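PDB 3SDO: nitrilotriacetate monooxygenase from Burkholderia pseudomallei, which is a flavin-dependent monooxygenase of the bacterial luciferase-like family that oxidises nitrilotriacetate using molecular oxygen. Local coordinates for the interface of chains A and B. Residues are numbered along the deposited sequence; one frame, centred on the assembly and turned at random. Chains: chain A/B, Nitrilotriacetate monooxygenase.

The interface of chains A and B. Residues chain A 62-64, 139-140; chain B 107-108, 111, 203, 205.
B:Tyr107, in the first turn of helix 106-119, meets A:Asn139, where the 3-10 helix 136-139 ends, A:Tyr140 and A:Ala63, while the extended backbone of A:Ser62 presents its oxygen to B:Arg111 and B:Asn205. The loop with B:Pro203 and B:Asn205 lies beside the helix, in one part of a two-fold symmetric interface. With CG anti to its backbone N (chi1 -161°), B:Tyr107 projects into chain A, and the flat amide of A:Asn139 stacks on one ring face, the planes 10° apart; ND2 lies 3.3 Å from ring atom CZ. An asparagine suits this place because it can stack and still use its N-H groups in plane: ND2 donates to A:Ala63 O at 2.9 Å, and also meets water 2, which reaches B:Pro203 O. That carbonyl accepts the phenol OH of B:Tyr107 at 2.8 Å, on a lone pair. Its oxygen also lies in the plane of the ring, at the edge, which should fix the ring's tilt. The small CB of A:Ala63 lets the rim atom CE2 of B:Tyr107 approach to 3.9 Å. A:Tyr140 crosses B:Tyr107 at about a right angle, and its long phenol carries OH past that ring to donate to the side-chain oxygen OD1 of B:Asn108 at 2.7 Å, from above the carbonyl plane. A:Ser62 O lies 3.1 Å above the flat B:Arg111 guanidinium, toward its rim, with no hydrogen bond between them, though the positive charge may polarise the carbonyl. The B:Asn205 amide suits a shared role, offering one N-H to A:Ser62 O in a bent bond and another to water 3, which the short hydroxyl of A:Ser62 and A:Tyr64 O also reach. That ND2 sits 2.9 Å from A:Ser62 O, 58° out of the carbonyl plane.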
# COMPACT_ATOMS: atom_id res chain seq x y z
N SER A 62 -4.34 10.19 -4.82
CA SER A 62 -5.70 10.70 -4.84
C SER A 62 -6.67 9.56 -4.56
O SER A 62 -6.32 8.39 -4.72
CB SER A 62 -6.02 11.34 -6.20
OG SER A 62 -5.90 10.39 -7.25
N ALA A 63 -7.89 9.91 -4.15
CA ALA A 63 -8.91 8.90 -3.88
C ALA A 63 -10.29 9.36 -4.35
O ALA A 63 -11.28 9.12 -3.68
CB ALA A 63 -8.94 8.55 -2.40
N TYR A 64 -10.32 10.00 -5.51
CA TYR A 64 -11.55 10.56 -6.08
C TYR A 64 -11.39 10.69 -7.58
O TYR A 64 -10.36 11.16 -8.06
CB TYR A 64 -11.90 11.92 -5.47
CG TYR A 64 -13.25 12.44 -5.90
CD1 TYR A 64 -14.42 11.78 -5.53
CD2 TYR A 64 -13.37 13.58 -6.70
CE1 TYR A 64 -15.66 12.24 -5.92
CE2 TYR A 64 -14.62 14.05 -7.10
CZ TYR A 64 -15.76 13.36 -6.70
OH TYR A 64 -17.02 13.78 -7.10
N ASN A 139 -16.41 9.23 -1.12
CA ASN A 139 -15.99 7.83 -1.12
C ASN A 139 -15.82 7.23 0.27
O ASN A 139 -15.42 6.07 0.39
CB ASN A 139 -14.71 7.66 -1.95
CG ASN A 139 -14.98 7.82 -3.42
OD1 ASN A 139 -16.09 7.53 -3.86
ND2 ASN A 139 -13.98 8.26 -4.18
N TYR A 140 -16.17 8.00 1.31
CA TYR A 140 -15.94 7.62 2.69
C TYR A 140 -17.11 8.00 3.62
O TYR A 140 -16.94 8.09 4.83
CB TYR A 140 -14.63 8.26 3.21
CG TYR A 140 -13.40 7.81 2.47
CD1 TYR A 140 -12.72 6.64 2.84
CD2 TYR A 140 -12.92 8.52 1.39
CE1 TYR A 140 -11.59 6.24 2.15
CE2 TYR A 140 -11.79 8.12 0.70
CZ TYR A 140 -11.12 6.97 1.08
OH TYR A 140 -9.97 6.58 0.37
N TYR B 107 -13.47 1.77 0.42
CA TYR B 107 -12.72 2.37 -0.71
C TYR B 107 -11.22 2.10 -0.58
O TYR B 107 -10.56 1.79 -1.58
CB TYR B 107 -13.02 3.87 -0.83
CG TYR B 107 -12.68 4.46 -2.18
CD1 TYR B 107 -13.60 4.42 -3.22
CD2 TYR B 107 -11.44 5.08 -2.41
CE1 TYR B 107 -13.31 4.95 -4.45
CE2 TYR B 107 -11.14 5.61 -3.66
CZ TYR B 107 -12.09 5.56 -4.68
OH TYR B 107 -11.85 6.08 -5.93
N ASN B 108 -10.70 2.14 0.64
CA ASN B 108 -9.29 1.84 0.86
C ASN B 108 -9.00 0.35 0.66
O ASN B 108 -7.97 -0.02 0.06
CB ASN B 108 -8.83 2.28 2.25
CG ASN B 108 -8.81 3.76 2.41
OD1 ASN B 108 -8.63 4.51 1.45
ND2 ASN B 108 -9.03 4.23 3.65
N ARG B 111 -8.97 -0.38 -3.05
CA ARG B 111 -7.75 0.12 -3.72
C ARG B 111 -6.53 -0.72 -3.38
O ARG B 111 -5.77 -1.12 -4.25
CB ARG B 111 -7.47 1.57 -3.32
CG ARG B 111 -8.37 2.61 -3.93
CD ARG B 111 -7.82 3.97 -3.54
NE ARG B 111 -6.65 4.30 -4.34
CZ ARG B 111 -5.68 5.13 -3.97
NH1 ARG B 111 -5.65 5.69 -2.75
NH2 ARG B 111 -4.72 5.40 -4.85
N PRO B 203 -16.31 6.46 -8.90
CA PRO B 203 -15.66 5.19 -9.21
C PRO B 203 -14.34 4.98 -8.46
O PRO B 203 -13.78 5.93 -7.89
CB PRO B 203 -15.37 5.30 -10.71
CG PRO B 203 -16.20 6.52 -11.19
CD PRO B 203 -16.27 7.41 -10.02
N ASN B 205 -10.33 4.37 -8.57
CA ASN B 205 -9.26 4.87 -9.44
C ASN B 205 -8.17 3.83 -9.75
O ASN B 205 -6.99 4.15 -9.86
CB ASN B 205 -8.66 6.13 -8.86
CG ASN B 205 -8.00 5.90 -7.54
OD1 ASN B 205 -8.03 4.80 -6.99
ND2 ASN B 205 -7.38 6.95 -7.02
O HOH W 1 -14.91 3.84 1.98
O HOH W 2 -14.46 8.70 -7.00
O HOH W 3 -7.97 9.52 -8.47